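Local coordinates for protein carbohydrate kinase, FGGY (Rhodospirillum rubrum, PDB 3IFR) that probably phosphorylates D-xylulose as a sugar kinase of the FGGY family, built from two domains of the actin-like ATPase fold, at residues Phe265-Ala278 against Leu294-Ser306. Residues are numbered along the deposited sequence; the frame is centred on the assembly and turned at random.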
loop_
_atom_site.group_PDB
_atom_site.type_symbol
_atom_site.label_atom_id
_atom_site.label_comp_id
_atom_site.label_asym_id
_atom_site.label_seq_id
_atom_site.Cartn_x
_atom_site.Cartn_y
_atom_site.Cartn_z
ATOM N N PHE A 265 2.343 8.512 6.733
ATOM C CA PHE A 265 1.277 9.345 7.294
ATOM C C PHE A 265 0.326 9.882 6.215
ATOM O O PHE A 265 0.292 11.072 5.936
ATOM C CB PHE A 265 1.874 10.464 8.137
ATOM C CG PHE A 265 2.540 9.966 9.366
ATOM C CD1 PHE A 265 1.855 9.933 10.568
ATOM C CD2 PHE A 265 3.830 9.467 9.311
ATOM C CE1 PHE A 265 2.463 9.451 11.685
ATOM C CE2 PHE A 265 4.429 8.976 10.416
ATOM C CZ PHE A 265 3.760 8.956 11.596
ATOM N N GLY A 266 -0.412 8.962 5.601
ATOM C CA GLY A 266 -1.415 9.264 4.581
ATOM C C GLY A 266 -2.802 9.380 5.195
ATOM O O GLY A 266 -2.966 9.346 6.420
ATOM N N GLY A 267 -3.808 9.519 4.356
ATOM C CA GLY A 267 -5.161 9.625 4.853
ATOM C C GLY A 267 -5.439 8.451 5.756
ATOM O O GLY A 267 -5.951 8.609 6.864
ATOM N N ALA A 268 -5.090 7.266 5.249
ATOM C CA ALA A 268 -4.978 6.047 6.042
ATOM C C ALA A 268 -3.497 5.756 6.219
ATOM O O ALA A 268 -2.684 6.006 5.312
ATOM C CB ALA A 268 -5.635 4.918 5.327
ATOM N N GLY A 269 -3.126 5.219 7.360
ATOM C CA GLY A 269 -1.703 5.032 7.625
ATOM C C GLY A 269 -1.257 3.646 7.217
ATOM O O GLY A 269 -2.053 2.703 7.251
ATOM N N ASP A 270 -0.010 3.519 6.786
ATOM C CA ASP A 270 0.552 2.213 6.460
ATOM C C ASP A 270 1.819 2.047 7.217
ATOM O O ASP A 270 2.500 3.029 7.534
ATOM C CB ASP A 270 0.924 2.092 4.983
ATOM C CG ASP A 270 -0.280 1.935 4.090
ATOM O OD1 ASP A 270 -0.426 0.845 3.481
ATOM O OD2 ASP A 270 -1.085 2.892 4.005
ATOM N N ILE A 271 2.173 0.791 7.453
ATOM C CA ILE A 271 3.487 0.499 7.963
ATOM C C ILE A 271 4.029 -0.683 7.184
ATOM O O ILE A 271 3.350 -1.686 7.035
ATOM C CB ILE A 271 3.425 0.269 9.486
ATOM C CG1 ILE A 271 4.775 -0.192 10.033
ATOM C CG2 ILE A 271 2.289 -0.707 9.856
ATOM C CD1 ILE A 271 4.744 -0.260 11.552
ATOM N N ILE A 272 5.231 -0.533 6.638
ATOM C CA ILE A 272 5.774 -1.495 5.694
ATOM C C ILE A 272 7.181 -1.737 6.206
ATOM O O ILE A 272 7.865 -0.795 6.607
ATOM C CB ILE A 272 5.828 -0.919 4.253
ATOM C CG1 ILE A 272 4.557 -0.114 3.940
ATOM C CG2 ILE A 272 6.054 -2.011 3.234
ATOM C CD1 ILE A 272 4.278 0.142 2.409
ATOM N N VAL A 273 7.602 -2.995 6.232
ATOM C CA VAL A 273 8.859 -3.352 6.859
ATOM C C VAL A 273 9.549 -4.345 5.968
ATOM O O VAL A 273 8.893 -5.210 5.421
ATOM C CB VAL A 273 8.560 -4.052 8.175
ATOM C CG1 VAL A 273 9.804 -4.557 8.808
ATOM C CG2 VAL A 273 7.818 -3.085 9.086
ATOM N N ALA A 274 10.856 -4.222 5.785
ATOM C CA ALA A 274 11.589 -5.265 5.078
ATOM C C ALA A 274 12.105 -6.273 6.114
ATOM O O ALA A 274 12.529 -5.881 7.196
ATOM C CB ALA A 274 12.734 -4.651 4.278
ATOM N N SER A 275 12.052 -7.560 5.797
ATOM C CA SER A 275 12.406 -8.601 6.759
ATOM C C SER A 275 12.890 -9.820 6.021
ATOM O O SER A 275 12.399 -10.104 4.917
ATOM C CB SER A 275 11.183 -8.985 7.607
ATOM O OG SER A 275 11.319 -10.288 8.133
ATOM N N ALA A 276 13.860 -10.534 6.596
ATOM C CA ALA A 276 14.260 -11.820 6.022
ATOM C C ALA A 276 13.306 -12.925 6.465
ATOM O O ALA A 276 13.394 -14.051 5.991
ATOM C CB ALA A 276 15.631 -12.166 6.413
ATOM N N THR A 277 12.388 -12.587 7.364
ATOM C CA THR A 277 11.534 -13.564 8.024
ATOM C C THR A 277 10.180 -13.531 7.361
ATOM O O THR A 277 9.530 -12.501 7.333
ATOM C CB THR A 277 11.311 -13.167 9.498
ATOM O OG1 THR A 277 12.545 -13.247 10.213
ATOM C CG2 THR A 277 10.281 -14.036 10.184
ATOM N N ALA A 278 9.731 -14.652 6.826
ATOM C CA ALA A 278 8.343 -14.703 6.389
ATOM C C ALA A 278 7.562 -15.361 7.510
ATOM O O ALA A 278 7.856 -16.496 7.913
ATOM C CB ALA A 278 8.200 -15.489 5.089
ATOM N N LEU A 294 13.800 -10.955 0.154
ATOM C CA LEU A 294 13.129 -10.350 1.293
ATOM C C LEU A 294 11.613 -10.459 1.219
ATOM O O LEU A 294 11.028 -10.614 0.124
ATOM C CB LEU A 294 13.608 -8.906 1.507
ATOM C CG LEU A 294 15.149 -8.732 1.674
ATOM C CD1 LEU A 294 15.502 -7.330 2.035
ATOM C CD2 LEU A 294 15.768 -9.705 2.698
ATOM N N TYR A 295 10.997 -10.432 2.405
ATOM C CA TYR A 295 9.559 -10.299 2.584
ATOM C C TYR A 295 9.226 -8.878 3.042
ATOM O O TYR A 295 10.117 -8.112 3.440
ATOM C CB TYR A 295 9.083 -11.342 3.588
ATOM C CG TYR A 295 9.296 -12.760 3.106
ATOM C CD1 TYR A 295 10.449 -13.449 3.388
ATOM C CD2 TYR A 295 8.327 -13.414 2.353
ATOM C CE1 TYR A 295 10.642 -14.764 2.933
ATOM C CE2 TYR A 295 8.513 -14.723 1.905
ATOM C CZ TYR A 295 9.671 -15.381 2.198
ATOM O OH TYR A 295 9.855 -16.668 1.744
ATOM N N ALA A 296 7.955 -8.505 2.972
ATOM C CA ALA A 296 7.517 -7.157 3.349
ATOM C C ALA A 296 6.218 -7.179 4.167
ATOM O O ALA A 296 5.165 -6.759 3.701
ATOM C CB ALA A 296 7.360 -6.253 2.105
ATOM N N PRO A 297 6.294 -7.661 5.415
ATOM C CA PRO A 297 5.084 -7.620 6.240
ATOM C C PRO A 297 4.621 -6.184 6.289
ATOM O O PRO A 297 5.460 -5.307 6.393
ATOM C CB PRO A 297 5.591 -8.040 7.632
ATOM C CG PRO A 297 6.836 -8.804 7.379
ATOM C CD PRO A 297 7.461 -8.210 6.129
ATOM N N ASN A 298 3.330 -5.936 6.213
ATOM C CA ASN A 298 2.810 -4.576 6.239
ATOM C C ASN A 298 1.478 -4.512 6.967
ATOM O O ASN A 298 0.816 -5.522 7.202
ATOM C CB ASN A 298 2.642 -3.969 4.823
ATOM C CG ASN A 298 1.702 -4.778 3.955
ATOM O OD1 ASN A 298 0.527 -4.408 3.740
ATOM N ND2 ASN A 298 2.197 -5.912 3.479
ATOM N N GLY A 299 1.092 -3.302 7.313
ATOM C CA GLY A 299 -0.143 -3.088 8.011
ATOM C C GLY A 299 -0.668 -1.737 7.609
ATOM O O GLY A 299 0.015 -0.929 7.015
ATOM N N CYS A 300 -1.907 -1.489 7.976
ATOM C CA CYS A 300 -2.628 -0.324 7.545
ATOM C C CYS A 300 -3.388 0.143 8.769
ATOM O O CYS A 300 -3.848 -0.677 9.547
ATOM C CB CYS A 300 -3.609 -0.754 6.463
ATOM S SG CYS A 300 -4.559 0.611 5.812
HETATM N N MSE A 301 -3.493 1.439 8.989
HETATM C CA MSE A 301 -4.492 1.881 9.939
HETATM C C MSE A 301 -5.537 2.767 9.302
HETATM O O MSE A 301 -5.232 3.766 8.637
HETATM C CB MSE A 301 -3.888 2.587 11.114
HETATM C CG MSE A 301 -3.178 1.682 12.065
HETATM SE SE MSE A 301 -1.723 2.825 12.685
HETATM C CE MSE A 301 -2.835 4.546 12.668
ATOM N N ALA A 302 -6.780 2.410 9.550
ATOM C CA ALA A 302 -7.874 3.029 8.853
ATOM C C ALA A 302 -7.915 4.557 9.051
ATOM O O ALA A 302 -8.097 5.303 8.085
ATOM C CB ALA A 302 -9.144 2.396 9.273
ATOM N N ALA A 303 -7.741 5.050 10.269
ATOM C CA ALA A 303 -7.930 6.487 10.446
ATOM C C ALA A 303 -6.635 7.142 10.856
ATOM O O ALA A 303 -6.199 6.964 11.987
ATOM C CB ALA A 303 -9.016 6.770 11.475
ATOM N N THR A 304 -6.024 7.899 9.944
ATOM C CA THR A 304 -4.752 8.573 10.200
ATOM C C THR A 304 -4.817 10.057 9.841
ATOM O O THR A 304 -5.181 10.892 10.679
ATOM C CB THR A 304 -3.606 7.880 9.461
ATOM O OG1 THR A 304 -3.215 6.729 10.200
ATOM C CG2 THR A 304 -2.421 8.772 9.341
ATOM N N GLY A 305 -4.450 10.411 8.620
ATOM C CA GLY A 305 -4.624 11.797 8.221
ATOM C C GLY A 305 -6.113 12.121 8.158
ATOM O O GLY A 305 -6.518 13.248 8.389
ATOM N N SER A 306 -6.926 11.118 7.827
ATOM C CA SER A 306 -8.384 11.261 7.807
ATOM C C SER A 306 -8.917 11.660 9.198
ATOM O O SER A 306 -9.786 12.526 9.331
ATOM C CB SER A 306 -9.024 9.944 7.371
ATOM O OG SER A 306 -8.962 9.017 8.439
HETATM O O HOH W 1 -0.572 -1.779 3.831
#
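Two antiparallel strands at the edge of the C-terminal, actin-like domain's mixed sheet make this contact: 269-273 pairs with the outermost strand 298-301, their axes 167° apart. Gly269 and Met301 (selenomethionine) form a hydrogen-bonded pair, Gly269 N giving to Met301 O at 2.9 Å; Ile271 and Gly299 form the next, each N 2.8 Å from the other's O. Gly299, with no side chain, lets Ile271 CG2 pack on its backbone, 3.6 Å from Gly299 O. Asp270 and Cys300, then Ile272 and Asn298, are the non-hydrogen-bonded pairs, with side chains on the opposite face. There a water bridges Asp270 OD1 and Asn298 OD1, linking two polar ends across the strands. The Asn298 amide, placed between backbone N and carbonyl carbon (chi1 59°), sends ND2 almost straight to Ala296 O as well as to Asp287; a phosphate ion, probably from the crystallisation liquor, lies close by.

Beyond Asn298 the pairing runs on as Val273 N gives to Pro297 O; Pro297 has no N-H to give, so its part in the pairing is that of acceptor alone. It closes at Ser275 and Tyr295, bonded both ways. Ala278 sets its small methyl over one face of the Tyr295 ring, though modelled too close to be taken literally.

At the other end the chain turns into helix 305-315. Gly267 O takes Thr304 N and, straighter at 170°, Ser306 N at 2.9 Å, while Gly266 O accepts Gly305 N. Glycine at both Gly267 and Gly305 lets the chains come within 4.0 Å, measured from Gly267 CA to Gly305 CA.

Strand 260-265 flanks 269-273 on its other edge. Helix 372-397 covers the Ile271, Val273 and Met301 face through His390 and Leu394, and helix 245-252 meets Ile272 and Asn298 through His246.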